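Local coordinates for protein glycosyltransferase (Streptomyces viridochromogenes, PDB 2IUY) that probably transfers a sugar from a nucleotide donor during the biosynthesis of the antibiotic avilamycin A, as a retaining GT-B enzyme of family GT4, at residues L4-V9 and V85-D90; H48-L53 and P63-V68. One frame throughout, in Å; residues are numbered along the deposited sequence.

Contact 1: L4-V9 and V85-D90; sequences LKVALV and VDVVHD
The two central strands of the N-terminal Rossmann-like sheet of this GT-B glycosyltransferase, 5-9 and 87-90, pair here in parallel. Their axes approach to 4.7 Å. The backbone of 5-9 reaches across through alternate residues. Ala7 N donates to Val87 O, and Ala7 O receives His89 N at 2.7 Å, almost straight (178°). The ladder closes with Val9 N on His89 O, which the donor meets from above the carbonyl plane. At the start of the ladder a side chain joins the backbone. Asp86 points its CB toward 4-9, and CG stands anti to its own carbonyl carbon, beside its backbone N. This lets OD2 take the Lys5 N-H on the anti lone pair at 2.8 Å and 174°. Asp86 N returns a bond to Lys5 O at 2.8 Å, so one residue grips both polar backbone atoms of Lys5. Val87 N adds a weak second bond to the same oxygen.

Side chains alternate between the two faces. On one, Val6 CG1 meets Val87 CG1 at 4.1 Å, the two valines side by side. Leu8 CD2 lies 3.7 Å from His89 ND1, next to the imidazole. The His89 ring has CG anti to its backbone N (chi1 -175°). Its ND1 is hydrogen-bonded to Tyr332 OH and its NE2 to Ser110 OG, so both nitrogens of this buried ring are satisfied. On the other face Ala7 CB touches both Val85 CG2 and Val88 CG2, and Val9 CG2 touches Val88 CG1 at 3.9 Å.

Helix 321-336 packs on Leu4, Val6 and Val87, and helix 31-45 covers Leu8 and His89. Strand 49-53 continues the sheet beyond 5-9, and strand 106-111 continues it beyond 87-90.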
loop_
_atom_site.group_PDB
_atom_site.type_symbol
_atom_site.label_atom_id
_atom_site.label_comp_id
_atom_site.label_asym_id
_atom_site.label_seq_id
_atom_site.Cartn_x
_atom_site.Cartn_y
_atom_site.Cartn_z
ATOM N N LEU A 4 -5.744 9.568 22.256
ATOM C CA LEU A 4 -4.388 9.972 21.894
ATOM C C LEU A 4 -4.517 11.047 20.844
ATOM O O LEU A 4 -5.550 11.120 20.097
ATOM C CB LEU A 4 -3.601 8.722 21.412
ATOM C CG LEU A 4 -3.323 7.724 22.546
ATOM C CD1 LEU A 4 -2.716 6.398 22.099
ATOM C CD2 LEU A 4 -2.430 8.343 23.682
ATOM N N LYS A 5 -3.532 11.953 20.862
ATOM C CA LYS A 5 -3.316 12.897 19.774
ATOM C C LYS A 5 -2.183 12.336 18.956
ATOM O O LYS A 5 -1.108 12.110 19.486
ATOM C CB LYS A 5 -3.033 14.309 20.289
ATOM C CG LYS A 5 -4.192 14.840 21.190
ATOM C CD LYS A 5 -4.251 16.340 21.130
ATOM C CE LYS A 5 -3.545 17.065 22.218
ATOM N NZ LYS A 5 -3.503 18.581 21.867
ATOM N N VAL A 6 -2.470 12.003 17.692
ATOM C CA VAL A 6 -1.497 11.286 16.845
ATOM C C VAL A 6 -1.144 12.178 15.652
ATOM O O VAL A 6 -2.034 12.610 14.892
ATOM C CB VAL A 6 -1.987 9.899 16.333
ATOM C CG1 VAL A 6 -0.832 9.135 15.539
ATOM C CG2 VAL A 6 -2.611 8.988 17.474
ATOM N N ALA A 7 0.136 12.494 15.519
ATOM C CA ALA A 7 0.637 13.179 14.335
ATOM C C ALA A 7 1.053 12.111 13.349
ATOM O O ALA A 7 1.976 11.344 13.641
ATOM C CB ALA A 7 1.811 14.068 14.684
ATOM N N LEU A 8 0.339 12.040 12.209
ATOM C CA LEU A 8 0.593 11.064 11.144
ATOM C C LEU A 8 1.313 11.782 10.055
ATOM O O LEU A 8 0.732 12.707 9.504
ATOM C CB LEU A 8 -0.697 10.537 10.509
ATOM C CG LEU A 8 -1.475 9.400 11.136
ATOM C CD1 LEU A 8 -2.714 9.081 10.212
ATOM C CD2 LEU A 8 -0.544 8.182 11.413
ATOM N N VAL A 9 2.536 11.340 9.714
ATOM C CA VAL A 9 3.368 12.081 8.779
ATOM C C VAL A 9 3.364 11.298 7.518
ATOM O O VAL A 9 3.947 10.210 7.438
ATOM C CB VAL A 9 4.871 12.335 9.279
ATOM C CG1 VAL A 9 5.546 13.408 8.412
ATOM C CG2 VAL A 9 4.900 12.823 10.741
ATOM N N VAL A 85 1.363 16.694 20.841
ATOM C CA VAL A 85 0.745 15.398 20.462
ATOM C C VAL A 85 1.369 14.301 21.276
ATOM O O VAL A 85 2.459 14.486 21.782
ATOM C CB VAL A 85 0.878 15.067 18.959
ATOM C CG1 VAL A 85 0.019 16.017 18.099
ATOM C CG2 VAL A 85 2.350 15.027 18.506
ATOM N N ASP A 86 0.713 13.152 21.404
ATOM C CA ASP A 86 1.297 12.086 22.189
ATOM C C ASP A 86 2.288 11.221 21.386
ATOM O O ASP A 86 3.213 10.630 21.962
ATOM C CB ASP A 86 0.219 11.205 22.787
ATOM C CG ASP A 86 -0.767 11.991 23.657
ATOM O OD1 ASP A 86 -0.362 12.525 24.732
ATOM O OD2 ASP A 86 -1.926 12.137 23.207
ATOM N N VAL A 87 2.075 11.176 20.070
ATOM C CA VAL A 87 2.700 10.200 19.178
ATOM C C VAL A 87 2.929 10.882 17.848
ATOM O O VAL A 87 2.015 11.519 17.300
ATOM C CB VAL A 87 1.725 8.967 18.892
ATOM C CG1 VAL A 87 2.322 7.991 17.861
ATOM C CG2 VAL A 87 1.360 8.206 20.185
ATOM N N VAL A 88 4.149 10.750 17.339
ATOM C CA VAL A 88 4.457 11.054 15.942
ATOM C C VAL A 88 4.691 9.740 15.224
ATOM O O VAL A 88 5.604 9.031 15.541
ATOM C CB VAL A 88 5.706 11.969 15.803
ATOM C CG1 VAL A 88 6.154 12.132 14.338
ATOM C CG2 VAL A 88 5.400 13.345 16.421
ATOM N N HIS A 89 3.844 9.449 14.243
ATOM C CA HIS A 89 3.871 8.216 13.491
ATOM C C HIS A 89 4.236 8.539 12.047
ATOM O O HIS A 89 3.398 9.044 11.276
ATOM C CB HIS A 89 2.485 7.537 13.619
ATOM C CG HIS A 89 2.403 6.180 12.995
ATOM N ND1 HIS A 89 1.270 5.396 13.094
ATOM C CD2 HIS A 89 3.283 5.479 12.235
ATOM C CE1 HIS A 89 1.477 4.249 12.463
ATOM N NE2 HIS A 89 2.683 4.282 11.922
ATOM N N ASP A 90 5.507 8.269 11.726
ATOM C CA ASP A 90 6.142 8.555 10.477
ATOM C C ASP A 90 5.874 7.478 9.427
ATOM O O ASP A 90 6.105 6.298 9.641
ATOM C CB ASP A 90 7.674 8.798 10.654
ATOM C CG ASP A 90 8.329 9.316 9.360
ATOM O OD1 ASP A 90 7.650 10.083 8.636
ATOM O OD2 ASP A 90 9.470 8.922 9.015
#

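Contact 2: H48-L53 and P63-V68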
loop_
_atom_site.group_PDB
_atom_site.type_symbol
_atom_site.label_atom_id
_atom_site.label_comp_id
_atom_site.label_asym_id
_atom_site.label_seq_id
_atom_site.Cartn_x
_atom_site.Cartn_y
_atom_site.Cartn_z
ATOM N N HIS A 48 -9.431 8.561 18.599
ATOM C CA HIS A 48 -8.184 9.370 18.648
ATOM C C HIS A 48 -8.173 10.576 17.740
ATOM O O HIS A 48 -8.910 10.631 16.748
ATOM C CB HIS A 48 -6.974 8.469 18.390
ATOM C CG HIS A 48 -6.972 7.272 19.295
ATOM N ND1 HIS A 48 -6.771 7.383 20.646
ATOM C CD2 HIS A 48 -7.294 5.977 19.068
ATOM C CE1 HIS A 48 -6.872 6.191 21.204
ATOM N NE2 HIS A 48 -7.198 5.321 20.270
ATOM N N GLU A 49 -7.384 11.585 18.118
ATOM C CA GLU A 49 -7.328 12.788 17.352
ATOM C C GLU A 49 -6.139 12.683 16.369
ATOM O O GLU A 49 -5.091 12.239 16.748
ATOM C CB GLU A 49 -7.223 13.989 18.299
ATOM C CG GLU A 49 -7.802 15.225 17.734
ATOM C CD GLU A 49 -7.624 16.438 18.616
ATOM O OE1 GLU A 49 -7.364 16.248 19.837
ATOM O OE2 GLU A 49 -7.731 17.568 18.056
ATOM N N VAL A 50 -6.341 13.025 15.094
ATOM C CA VAL A 50 -5.308 12.848 14.063
ATOM C C VAL A 50 -4.917 14.219 13.456
ATOM O O VAL A 50 -5.786 15.013 13.080
ATOM C CB VAL A 50 -5.739 11.815 12.963
ATOM C CG1 VAL A 50 -4.709 11.742 11.817
ATOM C CG2 VAL A 50 -5.919 10.457 13.576
ATOM N N PHE A 51 -3.606 14.505 13.477
ATOM C CA PHE A 51 -2.998 15.676 12.872
ATOM C C PHE A 51 -2.230 15.096 11.695
ATOM O O PHE A 51 -1.356 14.279 11.885
ATOM C CB PHE A 51 -2.091 16.402 13.909
ATOM C CG PHE A 51 -2.868 16.935 15.082
ATOM C CD1 PHE A 51 -3.360 18.250 15.069
ATOM C CD2 PHE A 51 -3.203 16.084 16.155
ATOM C CE1 PHE A 51 -4.110 18.723 16.130
ATOM C CE2 PHE A 51 -3.978 16.534 17.240
ATOM C CZ PHE A 51 -4.417 17.853 17.237
ATOM N N LEU A 52 -2.663 15.445 10.472
ATOM C CA LEU A 52 -2.084 14.899 9.267
ATOM C C LEU A 52 -1.073 15.921 8.795
ATOM O O LEU A 52 -1.418 17.091 8.645
ATOM C CB LEU A 52 -3.163 14.596 8.183
ATOM C CG LEU A 52 -2.685 14.282 6.769
ATOM C CD1 LEU A 52 -1.960 12.886 6.786
ATOM C CD2 LEU A 52 -3.878 14.308 5.751
ATOM N N LEU A 53 0.154 15.452 8.562
ATOM C CA LEU A 53 1.267 16.274 8.128
ATOM C C LEU A 53 1.747 15.685 6.818
ATOM O O LEU A 53 1.543 14.483 6.551
ATOM C CB LEU A 53 2.409 16.189 9.149
ATOM C CG LEU A 53 2.177 16.935 10.446
ATOM C CD1 LEU A 53 2.817 16.063 11.461
ATOM C CD2 LEU A 53 2.925 18.308 10.343
ATOM N N PRO A 63 -14.498 14.750 11.892
ATOM C CA PRO A 63 -14.189 15.300 13.215
ATOM C C PRO A 63 -13.076 14.467 13.853
ATOM O O PRO A 63 -13.000 13.247 13.640
ATOM C CB PRO A 63 -15.509 15.150 13.995
ATOM C CG PRO A 63 -16.575 14.796 12.927
ATOM C CD PRO A 63 -15.804 14.057 11.870
ATOM N N GLY A 64 -12.220 15.135 14.613
ATOM C CA GLY A 64 -11.013 14.512 15.125
ATOM C C GLY A 64 -9.829 14.680 14.184
ATOM O O GLY A 64 -8.717 14.433 14.576
ATOM N N LEU A 65 -10.069 15.102 12.941
ATOM C CA LEU A 65 -9.012 15.274 11.947
ATOM C C LEU A 65 -8.624 16.745 11.753
ATOM O O LEU A 65 -9.475 17.604 11.498
ATOM C CB LEU A 65 -9.384 14.606 10.602
ATOM C CG LEU A 65 -8.371 14.781 9.440
ATOM C CD1 LEU A 65 -6.969 14.125 9.729
ATOM C CD2 LEU A 65 -8.922 14.371 8.058
ATOM N N THR A 66 -7.332 17.034 11.878
ATOM C CA THR A 66 -6.799 18.330 11.535
ATOM C C THR A 66 -5.760 18.148 10.442
ATOM O O THR A 66 -4.775 17.410 10.644
ATOM C CB THR A 66 -6.117 19.000 12.767
ATOM O OG1 THR A 66 -7.086 19.258 13.794
ATOM C CG2 THR A 66 -5.399 20.273 12.375
ATOM N N VAL A 67 -5.990 18.791 9.284
ATOM C CA VAL A 67 -4.990 18.846 8.211
ATOM C C VAL A 67 -4.055 20.019 8.443
ATOM O O VAL A 67 -4.443 21.172 8.321
ATOM C CB VAL A 67 -5.605 18.775 6.745
ATOM C CG1 VAL A 67 -4.512 18.609 5.679
ATOM C CG2 VAL A 67 -6.535 17.583 6.645
ATOM N N VAL A 68 -2.823 19.695 8.834
ATOM C CA VAL A 68 -1.796 20.695 9.165
ATOM C C VAL A 68 -1.215 21.270 7.871
ATOM O O VAL A 68 -0.781 20.508 6.980
ATOM C CB VAL A 68 -0.649 20.087 10.061
ATOM C CG1 VAL A 68 0.440 21.110 10.343
ATOM C CG2 VAL A 68 -1.201 19.550 11.367
HETATM O O HOH W 1 -7.621 17.309 15.190
HETATM O O HOH W 2 -0.587 17.991 5.963
#
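Four backbone hydrogen bonds join 48-53 to 63-68 as parallel strands. Val50 N donates to Gly64 O at 2.8 Å. Thr66 N donates to Val50 O, and Leu52 N to Thr66 O. Val68 N donates to Leu52 O at 3.0 Å. All four donors lie nearly along the C=O axes.

On one face the Phe51 ring lies alongside Thr66, its CD1 3.7 Å from Thr66 CB. Val68 CG2 comes to the edge of the same ring. Next along, Leu53 CD2 packs on Val68 CG1 at 3.7 Å. On the face of Val50 and Leu52, Leu65 turns CD1 inward, 3.9 Å from Val50 CG1 and 4.1 Å from Leu52 CB.

One water ties Glu49 OE2 to Thr66 OG1, 2.5 Å from that hydroxyl, with a weak bond to Gly64 O. It also stands over one face of the Phe51 ring, offset toward the rim. A second water bridges Leu52 O and Val68 O.

Gly64 starts the pairing with a positive phi of 90°. At its backbone angles a CB would be jammed against the carbonyl O of Pro63. Further out, helix 73-82 packs on Leu53 and Val68. Helix 31-45 backs Val50, Leu52 and Leu65.

Water thus extends the polar links at both ends of the ladder, while apolar side chains pack on both faces.

In the fold
Both contacts belong to one six-stranded parallel sheet, in which strands 5-9 and 49-53 are neighbours. Their centres are 9 Å apart. Across the sheet the order is 65-67, 49-53, 5-9, 87-90, so contact 2 holds the edge pair and contact 1 the central one. Along the chain, contact 2 is nested inside the loop that contact 1 closes. Leu4 O and Val6 N probably hydrogen-bond to Glu49, and Leu8 CD1 packs on Val50 CG1, joining the two. Helix 31-45 packs against both. The 3-2-1-4-5-6 strand order recurs in the second sheet, as expected of the two Rossmann-like domains of a GT-B enzyme. Both contacts lie away from the UDP-binding residues.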